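Local coordinates for putative hemin ABC transport system, membrane protein (PDB 5B57) that probably forms the membrane-spanning subunit of a heme importer, a permease of the FecCD family that would carry heme across the bacterial inner membrane, at residues A[144-153]-A[168-177]; A[230-238]-A[301-309]. All blocks are in the same frame, centred on the assembly; numbering follows the deposited sequence.

Contact 1: A[144-153]-A[168-177]; sequences GAALGATTLI and ALPVAAFAGG
Gly144 and Gly148 of helix 141-154 meet Gly176, Gly177 and Ala173 of helix 168-188 so closely that backbone touches backbone. The segment axes approach to 6.4 Å at 138°, and CA of Gly144 lies 3.7 Å from CA of Gly177. Weak CA-H...O contacts replace side-chain packing: Gly144 CA faces Gly176 O at 3.1 Å, with the reciprocal pair Gly176 CA and Gly144 O, and Ala145 CA faces Ala173 O. Glycine suits these places because a CB on Gly144, Gly148 or Gly176 would run into the facing backbone; alanine suits the flanks, where Ala145 CB and Ala173 CB meet at 4.1 Å. Small residues four apart, Gly144 and Gly148 against Ala172 and Gly176, make this a GxxxG-like packing common in membrane helices.

That end is largely buried; toward partly exposed Leu152, Ile153, Ala168 and Leu169 the helices diverge and larger side chains span the gap. With CG of Leu152 anti to its backbone N (chi1 177°), CD2 reaches Ala168 CB at 3.7 Å. Leu169 sends CD1 against Ala149 CB and, more loosely, Ile153 CG1.

Helix 223-234 packs on Ala149 and Ile153, helix 283-305 on Ala145 and Ala173, and helix 196-220 on Ala146 and Leu147.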
loop_
_atom_site.group_PDB
_atom_site.type_symbol
_atom_site.label_atom_id
_atom_site.label_comp_id
_atom_site.label_asym_id
_atom_site.label_seq_id
_atom_site.Cartn_x
_atom_site.Cartn_y
_atom_site.Cartn_z
ATOM N N GLY A 144 15.227 -16.304 11.228
ATOM C CA GLY A 144 15.553 -17.612 11.773
ATOM C C GLY A 144 17.039 -17.906 11.725
ATOM O O GLY A 144 17.588 -18.535 12.639
ATOM N N ALA A 145 17.703 -17.482 10.642
ATOM C CA ALA A 145 19.152 -17.594 10.587
ATOM C C ALA A 145 19.768 -16.900 11.797
ATOM O O ALA A 145 20.505 -17.521 12.580
ATOM C CB ALA A 145 19.670 -17.014 9.270
ATOM N N ALA A 146 19.396 -15.630 12.006
ATOM C CA ALA A 146 19.900 -14.862 13.132
ATOM C C ALA A 146 19.457 -15.429 14.473
ATOM O O ALA A 146 20.203 -15.323 15.458
ATOM C CB ALA A 146 19.467 -13.414 12.998
ATOM N N LEU A 147 18.273 -16.040 14.555
ATOM C CA LEU A 147 17.944 -16.737 15.803
ATOM C C LEU A 147 18.836 -17.958 15.994
ATOM O O LEU A 147 19.451 -18.127 17.050
ATOM C CB LEU A 147 16.470 -17.146 15.856
ATOM C CG LEU A 147 16.026 -17.809 17.176
ATOM C CD1 LEU A 147 16.334 -16.936 18.398
ATOM C CD2 LEU A 147 14.548 -18.170 17.154
ATOM N N GLY A 148 18.930 -18.814 14.971
ATOM C CA GLY A 148 19.717 -20.030 15.106
ATOM C C GLY A 148 21.197 -19.755 15.285
ATOM O O GLY A 148 21.880 -20.437 16.054
ATOM N N ALA A 149 21.709 -18.748 14.576
ATOM C CA ALA A 149 23.098 -18.345 14.754
ATOM C C ALA A 149 23.368 -17.855 16.180
ATOM O O ALA A 149 24.427 -18.142 16.746
ATOM C CB ALA A 149 23.458 -17.268 13.732
ATOM N N THR A 150 22.431 -17.112 16.776
ATOM C CA THR A 150 22.683 -16.588 18.110
ATOM C C THR A 150 22.415 -17.641 19.179
ATOM O O THR A 150 23.140 -17.710 20.184
ATOM C CB THR A 150 21.834 -15.340 18.349
ATOM O OG1 THR A 150 22.171 -14.370 17.369
ATOM C CG2 THR A 150 22.132 -14.723 19.714
ATOM N N THR A 151 21.378 -18.466 18.984
ATOM C CA THR A 151 21.140 -19.586 19.890
ATOM C C THR A 151 22.403 -20.420 20.081
ATOM O O THR A 151 22.725 -20.832 21.201
ATOM C CB THR A 151 20.010 -20.461 19.359
ATOM O OG1 THR A 151 18.806 -19.689 19.288
ATOM C CG2 THR A 151 19.797 -21.641 20.264
ATOM N N LEU A 152 23.151 -20.644 18.994
ATOM C CA LEU A 152 24.349 -21.471 19.063
ATOM C C LEU A 152 25.537 -20.720 19.646
ATOM O O LEU A 152 26.271 -21.276 20.470
ATOM C CB LEU A 152 24.721 -22.015 17.680
ATOM C CG LEU A 152 26.043 -22.826 17.740
ATOM C CD1 LEU A 152 25.906 -24.083 18.543
ATOM C CD2 LEU A 152 26.585 -23.191 16.397
ATOM N N ILE A 153 25.772 -19.479 19.217
ATOM C CA ILE A 153 26.936 -18.744 19.720
ATOM C C ILE A 153 26.844 -18.563 21.235
ATOM O O ILE A 153 27.855 -18.648 21.942
ATOM C CB ILE A 153 27.084 -17.397 18.984
ATOM C CG1 ILE A 153 27.337 -17.585 17.485
ATOM C CG2 ILE A 153 28.154 -16.512 19.631
ATOM C CD1 ILE A 153 27.582 -16.282 16.762
ATOM N N ALA A 168 29.093 -26.179 12.633
ATOM C CA ALA A 168 27.997 -25.980 13.577
ATOM C C ALA A 168 27.280 -24.649 13.359
ATOM O O ALA A 168 26.051 -24.592 13.426
ATOM C CB ALA A 168 28.514 -26.059 15.016
ATOM N N LEU A 169 28.019 -23.564 13.084
ATOM C CA LEU A 169 27.350 -22.269 12.949
ATOM C C LEU A 169 26.423 -22.224 11.730
ATOM O O LEU A 169 25.205 -22.034 11.912
ATOM C CB LEU A 169 28.378 -21.142 12.973
ATOM C CG LEU A 169 27.744 -19.752 13.066
ATOM C CD1 LEU A 169 26.554 -19.697 13.990
ATOM C CD2 LEU A 169 28.799 -18.869 13.637
ATOM N N PRO A 170 26.897 -22.434 10.485
ATOM C CA PRO A 170 25.963 -22.350 9.343
ATOM C C PRO A 170 24.801 -23.324 9.424
ATOM O O PRO A 170 23.693 -22.989 8.988
ATOM C CB PRO A 170 26.858 -22.651 8.135
ATOM C CG PRO A 170 27.936 -23.484 8.691
ATOM C CD PRO A 170 28.229 -22.893 10.045
ATOM N N VAL A 171 25.010 -24.522 9.968
ATOM C CA VAL A 171 23.922 -25.494 10.070
ATOM C C VAL A 171 22.849 -25.005 11.036
ATOM O O VAL A 171 21.653 -25.197 10.796
ATOM C CB VAL A 171 24.480 -26.879 10.459
ATOM C CG1 VAL A 171 23.370 -27.851 10.794
ATOM C CG2 VAL A 171 25.316 -27.430 9.325
ATOM N N ALA A 172 23.248 -24.342 12.127
ATOM C CA ALA A 172 22.259 -23.778 13.048
ATOM C C ALA A 172 21.459 -22.673 12.376
ATOM O O ALA A 172 20.230 -22.677 12.426
ATOM C CB ALA A 172 22.940 -23.249 14.309
ATOM N N ALA A 173 22.147 -21.717 11.736
ATOM C CA ALA A 173 21.471 -20.623 11.033
ATOM C C ALA A 173 20.521 -21.156 9.966
ATOM O O ALA A 173 19.435 -20.596 9.748
ATOM C CB ALA A 173 22.515 -19.685 10.410
ATOM N N PHE A 174 20.905 -22.252 9.313
ATOM C CA PHE A 174 20.084 -22.790 8.246
ATOM C C PHE A 174 18.831 -23.452 8.807
ATOM O O PHE A 174 17.744 -23.311 8.234
ATOM C CB PHE A 174 20.920 -23.762 7.414
ATOM C CG PHE A 174 20.271 -24.170 6.131
ATOM C CD1 PHE A 174 20.011 -23.238 5.141
ATOM C CD2 PHE A 174 19.933 -25.501 5.897
ATOM C CE1 PHE A 174 19.411 -23.630 3.935
ATOM C CE2 PHE A 174 19.330 -25.906 4.678
ATOM C CZ PHE A 174 19.070 -24.976 3.704
ATOM N N ALA A 175 18.954 -24.171 9.929
ATOM C CA ALA A 175 17.777 -24.795 10.527
ATOM C C ALA A 175 16.811 -23.743 11.057
ATOM O O ALA A 175 15.615 -23.782 10.759
ATOM C CB ALA A 175 18.187 -25.743 11.640
ATOM N N GLY A 176 17.317 -22.775 11.814
ATOM C CA GLY A 176 16.462 -21.698 12.273
ATOM C C GLY A 176 15.852 -20.918 11.123
ATOM O O GLY A 176 14.673 -20.540 11.165
ATOM N N GLY A 177 16.647 -20.673 10.079
ATOM C CA GLY A 177 16.140 -19.939 8.931
ATOM C C GLY A 177 14.932 -20.617 8.328
ATOM O O GLY A 177 13.894 -19.992 8.102
#

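Contact 2: A[230-238]-A[301-309]; sequences TFWSLGSLG and LVSCAGIIG
The indole of Trp232 lies across the end of helix 283-305, where, in one of the two conformers of this tryptophan, Gly306 presents its CA to one face of the ring. This CH-pi contact is nearly perpendicular, with Gly306 CA 4.0 Å from the centroid of the five-membered ring and 11° off its normal. Glycine fits doubly: a CB would strike Trp232 O and, at this positive phi, also the carbonyl O of Ala305. In the same conformer chi1 of Trp232 is near trans (-177°), which extends the indole away from the backbone N and across to the other segment; there CZ2 comes obliquely to 3.6 Å from Val302 O and CZ3 meets Ile307 CG1. Ser303 O lies at the ring's edge, near its plane.

A second hollow is formed at Gly235, which also has positive phi. Its bare CA lets Ile308 bring CG1 in to 3.9 Å, while Ala305 O, on segment 301-309, comes to 3.2 Å from the same CA of Gly235. Ala305 O is also gripped by Ser236 N, at 2.8 Å and with an N-H...O angle of 154°, the firmer of the two direct hydrogen bonds; that from Ile307 N to Trp232 O is weak. The small CB of Ala305 receives CD2 of Leu237 at 4.2 Å, and the branched Ile307 sets its CB beside Ser233 O. A water donates to Ser233 O and Ile307 O, bridging the two backbones.

Beyond Gly235, Ser236 OG accepts from Gly238 N, making an ST turn. Each helix is followed by a positive-phi glycine, Gly235 and Gly306, and the turns after them pack together: a buried junction of helix C-termini in an all-helical FecCD-type permease.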
loop_
_atom_site.group_PDB
_atom_site.type_symbol
_atom_site.label_atom_id
_atom_site.label_comp_id
_atom_site.label_asym_id
_atom_site.label_seq_id
_atom_site.Cartn_x
_atom_site.Cartn_y
_atom_site.Cartn_z
ATOM N N THR A 230 27.913 -9.632 16.669
ATOM C CA THR A 230 27.960 -8.391 15.901
ATOM C C THR A 230 28.730 -8.584 14.601
ATOM O O THR A 230 28.343 -8.024 13.573
ATOM C CB THR A 230 28.545 -7.231 16.710
ATOM O OG1 THR A 230 29.965 -7.291 16.656
ATOM C CG2 THR A 230 28.114 -7.285 18.144
ATOM N N PHE A 231 29.806 -9.376 14.605
ATOM C CA PHE A 231 30.523 -9.600 13.347
ATOM C C PHE A 231 29.631 -10.303 12.330
ATOM O O PHE A 231 29.511 -9.864 11.177
ATOM C CB PHE A 231 31.802 -10.403 13.583
ATOM C CG PHE A 231 32.219 -11.215 12.387
ATOM C CD1 PHE A 231 32.967 -10.620 11.361
ATOM C CD2 PHE A 231 31.838 -12.565 12.269
ATOM C CE1 PHE A 231 33.342 -11.352 10.256
ATOM C CE2 PHE A 231 32.194 -13.302 11.152
ATOM C CZ PHE A 231 32.960 -12.694 10.135
ATOM N N TRP A 232 29.013 -11.417 12.740
ATOM C CA TRP A 232 28.086 -12.136 11.871
ATOM C C TRP A 232 26.940 -11.236 11.427
ATOM O O TRP A 232 26.465 -11.348 10.298
ATOM C CB TRP A 232 27.570 -13.372 12.610
ATOM C CG TRP A 232 26.661 -14.280 11.840
ATOM C CD1 TRP A 232 27.020 -15.387 11.117
ATOM C CD2 TRP A 232 25.227 -14.199 11.752
ATOM N NE1 TRP A 232 25.895 -15.992 10.568
ATOM C CE2 TRP A 232 24.792 -15.277 10.947
ATOM C CE3 TRP A 232 24.276 -13.319 12.269
ATOM C CZ2 TRP A 232 23.479 -15.484 10.657
ATOM C CZ3 TRP A 232 22.987 -13.535 11.978
ATOM C CH2 TRP A 232 22.591 -14.602 11.171
ATOM N N SER A 233 26.505 -10.319 12.293
ATOM C CA SER A 233 25.379 -9.440 11.994
ATOM C C SER A 233 25.759 -8.242 11.133
ATOM O O SER A 233 24.865 -7.546 10.634
ATOM C CB SER A 233 24.727 -8.933 13.288
ATOM O OG SER A 233 25.365 -7.762 13.790
ATOM N N LEU A 234 27.038 -7.970 10.949
ATOM C CA LEU A 234 27.422 -6.962 9.985
ATOM C C LEU A 234 27.643 -7.564 8.594
ATOM O O LEU A 234 27.821 -6.814 7.620
ATOM C CB LEU A 234 28.667 -6.221 10.483
ATOM C CG LEU A 234 28.568 -5.472 11.819
ATOM C CD1 LEU A 234 29.904 -4.869 12.271
ATOM C CD2 LEU A 234 27.484 -4.400 11.799
ATOM N N GLY A 235 27.585 -8.897 8.459
ATOM C CA GLY A 235 27.834 -9.524 7.167
ATOM C C GLY A 235 29.296 -9.577 6.743
ATOM O O GLY A 235 29.976 -8.546 6.665
ATOM N N SER A 236 29.808 -10.761 6.452
ATOM C CA SER A 236 31.203 -10.883 6.066
ATOM C C SER A 236 31.332 -12.102 5.174
ATOM O O SER A 236 30.664 -13.115 5.402
ATOM C CB SER A 236 32.101 -11.003 7.302
ATOM O OG SER A 236 33.466 -11.258 7.019
ATOM N N LEU A 237 32.161 -11.999 4.145
ATOM C CA LEU A 237 32.527 -13.200 3.406
ATOM C C LEU A 237 33.783 -13.881 3.968
ATOM O O LEU A 237 34.266 -14.849 3.365
ATOM C CB LEU A 237 32.726 -12.877 1.919
ATOM C CG LEU A 237 31.527 -12.187 1.303
ATOM C CD1 LEU A 237 31.851 -11.689 -0.081
ATOM C CD2 LEU A 237 30.368 -13.155 1.261
ATOM N N GLY A 238 34.301 -13.411 5.111
ATOM C CA GLY A 238 35.568 -13.872 5.643
ATOM C C GLY A 238 35.540 -15.269 6.242
ATOM O O GLY A 238 36.605 -15.785 6.588
ATOM N N LEU A 301 22.443 -18.826 2.333
ATOM C CA LEU A 301 23.411 -17.741 2.157
ATOM C C LEU A 301 23.649 -16.972 3.444
ATOM O O LEU A 301 24.798 -16.709 3.818
ATOM C CB LEU A 301 22.935 -16.791 1.069
ATOM C CG LEU A 301 23.086 -17.449 -0.286
ATOM C CD1 LEU A 301 22.343 -16.679 -1.385
ATOM C CD2 LEU A 301 24.571 -17.550 -0.554
ATOM N N VAL A 302 22.570 -16.567 4.112
ATOM C CA VAL A 302 22.694 -15.919 5.407
ATOM C C VAL A 302 23.478 -16.804 6.355
ATOM O O VAL A 302 24.154 -16.301 7.250
ATOM C CB VAL A 302 21.295 -15.582 5.953
ATOM C CG1 VAL A 302 21.388 -14.621 7.113
ATOM C CG2 VAL A 302 20.481 -14.960 4.870
ATOM N N SER A 303 23.439 -18.129 6.145
ATOM C CA SER A 303 24.083 -19.072 7.059
ATOM C C SER A 303 25.579 -18.880 7.115
ATOM O O SER A 303 26.206 -19.177 8.144
ATOM C CB SER A 303 23.799 -20.513 6.645
ATOM O OG SER A 303 22.530 -20.924 7.127
ATOM N N CYS A 304 26.180 -18.402 6.040
ATOM C CA CYS A 304 27.618 -18.301 6.024
ATOM C C CYS A 304 28.108 -16.944 5.568
ATOM O O CYS A 304 29.324 -16.753 5.442
ATOM C CB CYS A 304 28.195 -19.393 5.138
ATOM S SG CYS A 304 27.522 -19.263 3.510
ATOM N N ALA A 305 27.210 -15.992 5.332
ATOM C CA ALA A 305 27.603 -14.623 5.044
ATOM C C ALA A 305 27.125 -13.613 6.069
ATOM O O ALA A 305 27.716 -12.530 6.155
ATOM C CB ALA A 305 27.077 -14.183 3.670
ATOM N N GLY A 306 26.074 -13.916 6.822
ATOM C CA GLY A 306 25.538 -12.979 7.782
ATOM C C GLY A 306 24.470 -12.116 7.151
ATOM O O GLY A 306 23.824 -12.536 6.199
ATOM N N ILE A 307 24.278 -10.902 7.645
ATOM C CA ILE A 307 23.184 -10.073 7.151
ATOM C C ILE A 307 23.722 -9.118 6.088
ATOM O O ILE A 307 24.560 -8.253 6.368
ATOM C CB ILE A 307 22.487 -9.304 8.288
ATOM C CG1 ILE A 307 22.005 -10.239 9.393
ATOM C CG2 ILE A 307 21.288 -8.638 7.745
ATOM C CD1 ILE A 307 20.753 -11.038 9.030
ATOM N N ILE A 308 23.255 -9.303 4.866
ATOM C CA ILE A 308 23.530 -8.406 3.757
ATOM C C ILE A 308 22.219 -8.525 3.036
ATOM O O ILE A 308 21.810 -9.660 2.809
ATOM C CB ILE A 308 24.708 -8.898 2.891
ATOM C CG1 ILE A 308 25.940 -9.269 3.734
ATOM C CG2 ILE A 308 25.068 -7.868 1.874
ATOM C CD1 ILE A 308 26.500 -10.658 3.431
ATOM N N GLY A 309 21.527 -7.450 2.659
ATOM C CA GLY A 309 21.996 -6.087 2.628
ATOM C C GLY A 309 21.710 -5.468 1.246
ATOM O O GLY A 309 22.634 -5.310 0.461
HETATM O O HOH W 1 24.410 -5.852 7.890
#

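In the fold
Contact 1 precedes contact 2 along the chain, and their centres are 12 Å apart on the same side of the chain's centre. Contact 1 joins helices 141-154 and 168-188; contact 2 joins the ends of helices 223-234 and 283-305, nearer the middle of the subunit. They touch directly: Ser303 OG probably hydrogen-bonds to Pro170 O while also bonding to Gly299 O of its own helix, and the Trp232 ring packs on Ala146. Two consecutive helices, 141-154 and 168-188, are thereby joined to 223-234 and 283-305, which come later in the chain. Contact 2, unlike contact 1, borders the second subunit, another copy of this protein, through Thr230 and Leu234.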